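PDB 2A67: isochorismatase family protein from Enterococcus faecalis, which probably acts as a hydrolase, as members of the isochorismatase family generally do, although its own substrate is unknown. Local coordinates for residues D[21-26]-D[137-142]; D[28-33]-D[65-70]; D[131-136]-D[162-167]. All coordinates share one frame; numbering follows the deposited sequence.

Interaction 1 (D[21-26]-D[137-142])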
loop_
_atom_site.group_PDB
_atom_site.type_symbol
_atom_site.label_atom_id
_atom_site.label_comp_id
_atom_site.label_asym_id
_atom_site.label_seq_id
_atom_site.Cartn_x
_atom_site.Cartn_y
_atom_site.Cartn_z
ATOM N N GLN D 21 6.895 -23.363 7.149
ATOM C CA GLN D 21 5.951 -22.307 6.759
ATOM C C GLN D 21 5.348 -22.560 5.368
ATOM O O GLN D 21 5.980 -22.250 4.362
ATOM C CB GLN D 21 6.631 -20.926 6.797
ATOM C CG GLN D 21 6.825 -20.332 8.219
ATOM C CD GLN D 21 5.574 -19.603 8.753
ATOM O OE1 GLN D 21 4.528 -20.220 9.039
ATOM N NE2 GLN D 21 5.683 -18.280 8.888
ATOM N N GLN D 22 4.163 -23.171 5.330
ATOM C CA GLN D 22 3.427 -23.403 4.083
ATOM C C GLN D 22 2.464 -22.249 3.786
ATOM O O GLN D 22 1.725 -21.803 4.675
ATOM C CB GLN D 22 2.644 -24.722 4.130
ATOM C CG GLN D 22 3.496 -25.963 3.951
ATOM C CD GLN D 22 2.818 -27.025 3.099
ATOM O OE1 GLN D 22 1.720 -27.491 3.418
ATOM N NE2 GLN D 22 3.479 -27.416 2.002
ATOM N N LEU D 23 2.488 -21.770 2.552
ATOM C CA LEU D 23 1.526 -20.756 2.078
ATOM C C LEU D 23 0.086 -21.296 2.110
ATOM O O LEU D 23 -0.154 -22.433 1.736
ATOM C CB LEU D 23 1.897 -20.334 0.657
ATOM C CG LEU D 23 3.071 -19.358 0.522
ATOM C CD1 LEU D 23 3.555 -19.352 -0.919
ATOM C CD2 LEU D 23 2.687 -17.941 0.966
ATOM N N TYR D 24 -0.848 -20.477 2.577
ATOM C CA TYR D 24 -2.240 -20.854 2.777
ATOM C C TYR D 24 -2.964 -21.178 1.452
ATOM O O TYR D 24 -3.046 -20.325 0.525
ATOM C CB TYR D 24 -2.957 -19.727 3.506
ATOM C CG TYR D 24 -4.398 -20.014 3.838
ATOM C CD1 TYR D 24 -4.752 -20.988 4.800
ATOM C CD2 TYR D 24 -5.432 -19.310 3.197
ATOM C CE1 TYR D 24 -6.115 -21.253 5.096
ATOM C CE2 TYR D 24 -6.773 -19.549 3.500
ATOM C CZ TYR D 24 -7.104 -20.514 4.437
ATOM O OH TYR D 24 -8.425 -20.733 4.710
ATOM N N ARG D 25 -3.444 -22.421 1.380
ATOM C CA ARG D 25 -4.149 -22.973 0.242
ATOM C C ARG D 25 -3.471 -22.720 -1.097
ATOM O O ARG D 25 -4.148 -22.389 -2.068
ATOM C CB ARG D 25 -5.612 -22.480 0.230
ATOM C CG ARG D 25 -6.302 -22.815 1.530
ATOM C CD ARG D 25 -7.792 -22.571 1.550
ATOM N NE ARG D 25 -8.348 -23.265 2.718
ATOM C CZ ARG D 25 -9.578 -23.083 3.198
ATOM N NH1 ARG D 25 -10.408 -22.225 2.614
ATOM N NH2 ARG D 25 -9.975 -23.747 4.274
ATOM N N LEU D 26 -2.154 -22.904 -1.158
ATOM C CA LEU D 26 -1.372 -22.670 -2.379
ATOM C C LEU D 26 -1.745 -23.536 -3.577
ATOM O O LEU D 26 -1.774 -23.027 -4.724
ATOM C CB LEU D 26 0.138 -22.783 -2.109
ATOM C CG LEU D 26 1.070 -22.330 -3.252
ATOM C CD1 LEU D 26 0.917 -20.830 -3.571
ATOM C CD2 LEU D 26 2.517 -22.714 -2.999
ATOM N N SER D 137 -1.971 -15.483 -1.487
ATOM C CA SER D 137 -1.826 -16.304 -0.294
ATOM C C SER D 137 -0.714 -15.680 0.541
ATOM O O SER D 137 0.022 -14.809 0.057
ATOM C CB SER D 137 -1.508 -17.750 -0.675
ATOM O OG SER D 137 -1.211 -18.542 0.467
ATOM N N THR D 138 -0.642 -16.129 1.791
ATOM C CA THR D 138 0.317 -15.648 2.793
ATOM C C THR D 138 0.410 -16.703 3.914
ATOM O O THR D 138 -0.115 -17.814 3.772
ATOM C CB THR D 138 -0.038 -14.222 3.309
ATOM O OG1 THR D 138 1.105 -13.647 3.933
ATOM C CG2 THR D 138 -1.286 -14.143 4.228
ATOM N N LEU D 139 1.100 -16.345 5.003
ATOM C CA LEU D 139 1.459 -17.241 6.120
ATOM C C LEU D 139 0.806 -16.742 7.395
ATOM O O LEU D 139 0.563 -15.531 7.526
ATOM C CB LEU D 139 2.984 -17.228 6.304
ATOM C CG LEU D 139 3.860 -17.469 5.063
ATOM C CD1 LEU D 139 5.294 -17.067 5.309
ATOM C CD2 LEU D 139 3.819 -18.920 4.599
ATOM N N ASP D 140 0.516 -17.648 8.341
ATOM C CA ASP D 140 0.090 -17.224 9.668
ATOM C C ASP D 140 1.278 -16.408 10.121
ATOM O O ASP D 140 2.411 -16.794 9.854
ATOM C CB ASP D 140 -0.104 -18.411 10.651
ATOM C CG ASP D 140 -1.283 -19.353 10.271
ATOM O OD1 ASP D 140 -2.146 -19.025 9.407
ATOM O OD2 ASP D 140 -1.345 -20.462 10.854
ATOM N N ASN D 141 1.045 -15.275 10.771
ATOM C CA ASN D 141 2.162 -14.423 11.174
ATOM C C ASN D 141 2.391 -14.378 12.684
ATOM O O ASN D 141 3.123 -13.507 13.162
ATOM C CB ASN D 141 2.045 -13.000 10.587
ATOM C CG ASN D 141 0.944 -12.190 11.212
ATOM O OD1 ASN D 141 0.593 -11.095 10.730
ATOM N ND2 ASN D 141 0.372 -12.702 12.270
ATOM N N GLY D 142 1.764 -15.282 13.440
ATOM C CA GLY D 142 1.925 -15.277 14.903
ATOM C C GLY D 142 0.958 -14.330 15.602
ATOM O O GLY D 142 0.789 -14.389 16.811
#
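Tyr24 and Ser137 meet backbone to side chain. Ser137 OG, anti to its own backbone N (chi1 173°), donates to Tyr24 O over a short 2.6 Å, coming in at the flank of the carbonyl with a C=O...OG angle of 116°. Next to it Tyr24 N gives a nearly straight bond to Thr138 O at 3.0 Å (N-H...O 165°). Both backbone polar groups of Tyr24 are therefore gripped by two successive residues of 137-142.

Beside these bonds, Leu139 leans over the peptide that follows Gln22, its CD2 lying 3.6 Å from Gln22 O and 3.9 Å from Leu23 CD2. Its other methyl, CD1, meets the amide end of Gln21 at NE2, 3.8 Å away. The same Leu23 methyl, CD2, also lies 3.8 Å from Thr138 CA, while the Tyr24 ring turns from the contact to pack on Ala146 and Ile150 of helix 146-157.

A second shell sets these groups. Glu17 accepts from Leu23 N, Glu112 bonds Thr138 OG1, and Val109 of strand 103-109 touches both Leu23 and Ser137. Asp140 OD1 accepts from Ala146 N at the start of the next helix. The arrangement joins two loops that follow strands 5-10 and 128-137, at the C-terminal ends of the strands of the parallel sheet, where alpha/beta folds of this kind commonly place their active sites.

Interaction 2 (D[28-33]-D[65-70])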
loop_
_atom_site.group_PDB
_atom_site.type_symbol
_atom_site.label_atom_id
_atom_site.label_comp_id
_atom_site.label_asym_id
_atom_site.label_seq_id
_atom_site.Cartn_x
_atom_site.Cartn_y
_atom_site.Cartn_z
ATOM N N ALA D 28 -4.608 -24.638 -4.663
ATOM C CA ALA D 28 -5.776 -24.073 -5.370
ATOM C C ALA D 28 -5.477 -22.714 -5.964
ATOM O O ALA D 28 -6.076 -22.349 -6.954
ATOM C CB ALA D 28 -7.015 -24.006 -4.464
ATOM N N VAL D 29 -4.551 -21.945 -5.354
ATOM C CA VAL D 29 -4.196 -20.635 -5.895
ATOM C C VAL D 29 -3.494 -20.839 -7.253
ATOM O O VAL D 29 -3.848 -20.234 -8.251
ATOM C CB VAL D 29 -3.297 -19.824 -4.894
ATOM C CG1 VAL D 29 -2.610 -18.650 -5.594
ATOM C CG2 VAL D 29 -4.123 -19.341 -3.736
ATOM N N LEU D 30 -2.492 -21.713 -7.286
ATOM C CA LEU D 30 -1.765 -22.005 -8.525
ATOM C C LEU D 30 -2.657 -22.608 -9.636
ATOM O O LEU D 30 -2.454 -22.334 -10.811
ATOM C CB LEU D 30 -0.551 -22.888 -8.224
ATOM C CG LEU D 30 0.470 -22.377 -7.183
ATOM C CD1 LEU D 30 1.537 -23.504 -6.864
ATOM C CD2 LEU D 30 1.167 -21.047 -7.536
ATOM N N ASP D 31 -3.638 -23.422 -9.256
ATOM C CA ASP D 31 -4.590 -23.961 -10.213
ATOM C C ASP D 31 -5.422 -22.826 -10.826
ATOM O O ASP D 31 -5.610 -22.790 -12.043
ATOM C CB ASP D 31 -5.528 -24.954 -9.531
ATOM C CG ASP D 31 -4.853 -26.259 -9.217
ATOM O OD1 ASP D 31 -3.899 -26.621 -9.968
ATOM O OD2 ASP D 31 -5.301 -26.933 -8.242
ATOM N N LYS D 32 -5.879 -21.903 -9.978
ATOM C CA LYS D 32 -6.673 -20.752 -10.440
ATOM C C LYS D 32 -5.792 -19.826 -11.317
ATOM O O LYS D 32 -6.199 -19.360 -12.365
ATOM C CB LYS D 32 -7.302 -20.051 -9.216
ATOM C CG LYS D 32 -8.307 -18.986 -9.537
ATOM C CD LYS D 32 -9.772 -19.495 -9.440
ATOM C CE LYS D 32 -10.450 -19.062 -8.079
ATOM N NZ LYS D 32 -11.406 -17.850 -8.150
ATOM N N VAL D 33 -4.552 -19.606 -10.908
ATOM C CA VAL D 33 -3.601 -18.812 -11.716
ATOM C C VAL D 33 -3.299 -19.459 -13.073
ATOM O O VAL D 33 -3.304 -18.773 -14.103
ATOM C CB VAL D 33 -2.284 -18.542 -10.934
ATOM C CG1 VAL D 33 -1.146 -18.083 -11.897
ATOM C CG2 VAL D 33 -2.563 -17.506 -9.825
ATOM N N GLN D 65 13.485 -19.861 -8.266
ATOM C CA GLN D 65 12.720 -20.219 -9.458
ATOM C C GLN D 65 11.242 -20.271 -9.087
ATOM O O GLN D 65 10.904 -20.452 -7.904
ATOM C CB GLN D 65 13.157 -21.569 -10.037
ATOM C CG GLN D 65 14.635 -21.712 -10.529
ATOM C CD GLN D 65 14.855 -23.087 -11.100
ATOM O OE1 GLN D 65 15.011 -24.030 -10.331
ATOM N NE2 GLN D 65 14.852 -23.232 -12.453
ATOM N N LEU D 66 10.388 -20.146 -10.122
ATOM C CA LEU D 66 8.938 -20.229 -10.036
ATOM C C LEU D 66 8.515 -21.647 -9.733
ATOM O O LEU D 66 9.161 -22.617 -10.158
ATOM C CB LEU D 66 8.277 -19.762 -11.366
ATOM C CG LEU D 66 8.582 -18.347 -11.888
ATOM C CD1 LEU D 66 8.068 -18.071 -13.300
ATOM C CD2 LEU D 66 8.097 -17.292 -10.935
ATOM N N PHE D 67 7.456 -21.776 -8.947
ATOM C CA PHE D 67 6.888 -23.085 -8.673
ATOM C C PHE D 67 6.740 -23.820 -9.980
ATOM O O PHE D 67 6.222 -23.250 -10.948
ATOM C CB PHE D 67 5.491 -22.924 -8.082
ATOM C CG PHE D 67 5.497 -22.329 -6.715
ATOM C CD1 PHE D 67 5.996 -23.054 -5.631
ATOM C CD2 PHE D 67 5.005 -21.057 -6.504
ATOM C CE1 PHE D 67 5.996 -22.510 -4.356
ATOM C CE2 PHE D 67 4.997 -20.507 -5.227
ATOM C CZ PHE D 67 5.513 -21.235 -4.153
ATOM N N GLU D 68 7.146 -25.084 -9.998
ATOM C CA GLU D 68 7.088 -25.913 -11.203
ATOM C C GLU D 68 5.701 -26.052 -11.802
ATOM O O GLU D 68 5.576 -26.206 -13.006
ATOM C CB GLU D 68 7.575 -27.328 -10.893
ATOM C CG GLU D 68 9.012 -27.372 -10.494
ATOM C CD GLU D 68 9.894 -27.815 -11.626
ATOM O OE1 GLU D 68 9.822 -27.230 -12.739
ATOM O OE2 GLU D 68 10.658 -28.770 -11.387
ATOM N N LYS D 69 4.674 -26.038 -10.964
ATOM C CA LYS D 69 3.287 -26.242 -11.444
ATOM C C LYS D 69 2.754 -25.114 -12.346
ATOM O O LYS D 69 1.755 -25.321 -13.083
ATOM C CB LYS D 69 2.331 -26.437 -10.260
ATOM C CG LYS D 69 1.026 -27.216 -10.575
ATOM C CD LYS D 69 -0.054 -26.612 -9.665
ATOM C CE LYS D 69 -1.137 -27.600 -9.183
ATOM N NZ LYS D 69 -1.847 -27.009 -7.986
ATOM N N LEU D 70 3.380 -23.934 -12.275
ATOM C CA LEU D 70 2.958 -22.784 -13.111
ATOM C C LEU D 70 3.325 -22.965 -14.581
ATOM O O LEU D 70 4.450 -23.341 -14.897
ATOM C CB LEU D 70 3.548 -21.463 -12.587
ATOM C CG LEU D 70 2.969 -20.869 -11.295
ATOM C CD1 LEU D 70 3.846 -19.759 -10.834
ATOM C CD2 LEU D 70 1.507 -20.368 -11.476
#
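Leu30 is the bump of this contact: it projects from helix 26-42 into the notch between Phe67 and Leu70, crossing each of those side chains at about a right angle. Its two methyls divide the work. CD1 rests near the base of the Phe67 ring, 4.1 Å from Phe67 CG, whereas CD2 reaches the ring atom Phe67 CD2 obliquely at 4.0 Å and also touches Leu70 CD2. The notch owes its shape to a type I turn from Phe67 to Leu70, closed by the bond from Leu70 N to Phe67 O (3.2 Å), which brings the two hydrophobic side chains to the same hollow.

One helical turn further on, Val33 provides a second, smaller bump. Its CG1, anti to the backbone N (chi1 164°), lies 3.5 Å from Leu70 CD2, so that this one leucine methyl is wedged against both Leu30 and Val33. Helix 26-42 is the connection between the neighbouring parallel strands 5-10 and 47-52, a beta-alpha-beta unit of the alpha/beta fold, and the turn lies in the long loop that leaves the second of them. Phe12 touches Leu30, Val33 and Leu70 alike, and Phe49 of strand 47-52 also packs on Leu70.

On the outer side Lys69 reaches over the helix surface. Its CD passes 4.0 Å from Leu30 CB, and the chain, bent at chi2 and chi3, ends in a salt bridge from NZ to Asp31 OD1 at 2.9 Å, weak as a hydrogen bond and made between two exposed residues.

Interaction 3 (D[131-136]-D[162-167])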
loop_
_atom_site.group_PDB
_atom_site.type_symbol
_atom_site.label_atom_id
_atom_site.label_comp_id
_atom_site.label_asym_id
_atom_site.label_seq_id
_atom_site.Cartn_x
_atom_site.Cartn_y
_atom_site.Cartn_z
HETATM N N MSE D 131 -8.517 -8.237 -10.183
HETATM C CA MSE D 131 -8.063 -9.430 -9.510
HETATM C C MSE D 131 -9.074 -10.579 -9.614
HETATM O O MSE D 131 -10.264 -10.380 -9.422
HETATM C CB MSE D 131 -7.861 -9.124 -8.038
HETATM C CG MSE D 131 -7.309 -10.301 -7.273
HETATM SE SE MSE D 131 -6.633 -9.740 -5.493
HETATM C CE MSE D 131 -4.746 -9.422 -5.927
ATOM N N THR D 132 -8.595 -11.783 -9.869
ATOM C CA THR D 132 -9.446 -12.974 -9.774
ATOM C C THR D 132 -9.483 -13.339 -8.291
ATOM O O THR D 132 -8.426 -13.442 -7.643
ATOM C CB THR D 132 -8.878 -14.122 -10.668
ATOM O OG1 THR D 132 -9.023 -13.746 -12.037
ATOM C CG2 THR D 132 -9.576 -15.468 -10.437
ATOM N N PRO D 133 -10.684 -13.556 -7.750
ATOM C CA PRO D 133 -10.782 -14.021 -6.376
ATOM C C PRO D 133 -9.903 -15.250 -6.099
ATOM O O PRO D 133 -9.701 -16.070 -6.990
ATOM C CB PRO D 133 -12.285 -14.398 -6.275
ATOM C CG PRO D 133 -12.933 -13.393 -7.174
ATOM C CD PRO D 133 -12.021 -13.409 -8.370
ATOM N N LYS D 134 -9.414 -15.379 -4.868
ATOM C CA LYS D 134 -8.589 -16.517 -4.434
ATOM C C LYS D 134 -7.297 -16.738 -5.200
ATOM O O LYS D 134 -6.936 -17.875 -5.551
ATOM C CB LYS D 134 -9.425 -17.795 -4.357
ATOM C CG LYS D 134 -10.657 -17.605 -3.480
ATOM C CD LYS D 134 -11.559 -18.849 -3.480
ATOM C CE LYS D 134 -12.197 -18.999 -2.099
ATOM N NZ LYS D 134 -12.470 -20.466 -1.800
ATOM N N THR D 135 -6.589 -15.643 -5.505
ATOM C CA THR D 135 -5.342 -15.814 -6.236
ATOM C C THR D 135 -4.187 -15.140 -5.446
ATOM O O THR D 135 -3.163 -14.798 -6.000
ATOM C CB THR D 135 -5.428 -15.303 -7.718
ATOM O OG1 THR D 135 -5.840 -13.932 -7.699
ATOM C CG2 THR D 135 -6.371 -16.213 -8.610
ATOM N N THR D 136 -4.395 -14.901 -4.157
ATOM C CA THR D 136 -3.256 -14.491 -3.288
ATOM C C THR D 136 -3.153 -15.435 -2.101
ATOM O O THR D 136 -4.117 -16.117 -1.743
ATOM C CB THR D 136 -3.318 -13.015 -2.768
ATOM O OG1 THR D 136 -4.178 -12.936 -1.630
ATOM C CG2 THR D 136 -3.811 -12.060 -3.817
ATOM N N LEU D 162 -8.978 -1.806 -6.908
ATOM C CA LEU D 162 -9.139 -2.795 -7.998
ATOM C C LEU D 162 -10.586 -3.311 -8.024
ATOM O O LEU D 162 -11.373 -3.041 -7.126
ATOM C CB LEU D 162 -8.099 -3.953 -7.894
ATOM C CG LEU D 162 -8.031 -4.814 -6.598
ATOM C CD1 LEU D 162 -9.288 -5.723 -6.482
ATOM C CD2 LEU D 162 -6.776 -5.686 -6.648
ATOM N N THR D 163 -10.936 -4.008 -9.095
ATOM C CA THR D 163 -12.210 -4.685 -9.175
ATOM C C THR D 163 -11.940 -6.162 -9.124
ATOM O O THR D 163 -11.140 -6.647 -9.922
ATOM C CB THR D 163 -12.887 -4.386 -10.568
ATOM O OG1 THR D 163 -12.989 -2.970 -10.778
ATOM C CG2 THR D 163 -14.317 -5.026 -10.648
ATOM N N PHE D 164 -12.682 -6.899 -8.285
ATOM C CA PHE D 164 -12.640 -8.351 -8.338
ATOM C C PHE D 164 -13.443 -8.839 -9.499
ATOM O O PHE D 164 -14.549 -8.380 -9.705
ATOM C CB PHE D 164 -13.144 -8.973 -7.048
ATOM C CG PHE D 164 -12.045 -9.024 -5.982
ATOM C CD1 PHE D 164 -11.180 -10.096 -5.928
ATOM C CD2 PHE D 164 -11.889 -7.960 -5.101
ATOM C CE1 PHE D 164 -10.086 -10.110 -4.976
ATOM C CE2 PHE D 164 -10.848 -7.970 -4.121
ATOM C CZ PHE D 164 -9.984 -9.061 -4.071
ATOM N N LEU D 165 -12.851 -9.755 -10.262
ATOM C CA LEU D 165 -13.481 -10.307 -11.426
ATOM C C LEU D 165 -14.535 -11.351 -11.071
ATOM O O LEU D 165 -14.457 -12.006 -10.022
ATOM C CB LEU D 165 -12.383 -10.911 -12.311
ATOM C CG LEU D 165 -11.439 -9.835 -12.888
ATOM C CD1 LEU D 165 -10.355 -10.506 -13.716
ATOM C CD2 LEU D 165 -12.162 -8.773 -13.721
ATOM N N SER D 166 -15.556 -11.442 -11.943
ATOM C CA SER D 166 -16.479 -12.597 -11.994
ATOM C C SER D 166 -15.845 -13.753 -12.793
ATOM O O SER D 166 -14.982 -13.542 -13.701
ATOM C CB SER D 166 -17.849 -12.181 -12.666
ATOM O OG SER D 166 -18.302 -10.835 -12.326
ATOM N N LEU D 167 -16.298 -14.976 -12.508
ATOM C CA LEU D 167 -15.830 -16.165 -13.271
ATOM C C LEU D 167 -16.611 -16.286 -14.591
ATOM O O LEU D 167 -17.843 -16.023 -14.588
ATOM C CB LEU D 167 -15.941 -17.472 -12.447
ATOM O OXT LEU D 167 -16.027 -16.636 -15.627
#
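A beta-alpha-beta unit, strand 128-137, helix 146-157 and strand 163-164, closes here, with Met131 and Phe164 forming a parallel bridge pair. Met131 takes both bonds of the bridge: its N donates to Thr163 O at 3.1 Å, and its O accepts from Leu165 N at 2.8 Å in a nearly straight line (N-H...O 171°). The same carbonyl also receives a CA-H...O contact from Phe164.

The two paired side chains run alongside each other on one face of the sheet. Met131, modelled as selenomethionine, has CG anti to the backbone N (chi1 -177°), and beyond it SE stands 3.5 Å from Phe164 CE1. SE is 4.5 Å from the Phe164 ring centroid and 54° off the ring normal, an oblique Met-aromatic contact. Leu162 packs at the root of the Met131 side chain, its CD2 3.9 Å from Met131 CB.

Past the bridge the two segments diverge. Pro133 runs antiparallel to the Phe164 side chain, with Pro133 CG 3.9 Å from Phe164 CD1, and its CD presses to 3.3 Å from Leu165 O. On the 131-136 side Thr135 OG1 donates to Thr132 O at 2.6 Å, bracing the bend there, while Thr132 OG1 bonds Glu105 of strand 103-109.

Val115 and Ile119 of helix 111-125 and Trp157 of helix 146-157 pack on Met131, Glu154 touches Phe164, and on the opposite face of the sheet Thr132 meets Lys32 and Arg36 of helix 26-42.

Overall arrangement
Helix 26-42 ties the three contacts together. Its first residue, Leu26, belongs to the 21-26 segment of interaction 1 and packs on the ring in interaction 2, Leu26 CD2 to Phe67 CZ 3.5 Å; the two centres are about 15 Å apart. Lys32 faces interaction 3, whose centre is about 16 Å from that of interaction 2: Lys32 NZ lies 2.7 Å from Pro133 O, probably a hydrogen bond. Interactions 1 and 3, with centres about 19 Å apart, adjoin in sequence at Thr136 and Ser137. Strand 128-137 thus meets the edge strand in interaction 3 before reaching, at its C-terminal end, the loops of interaction 1.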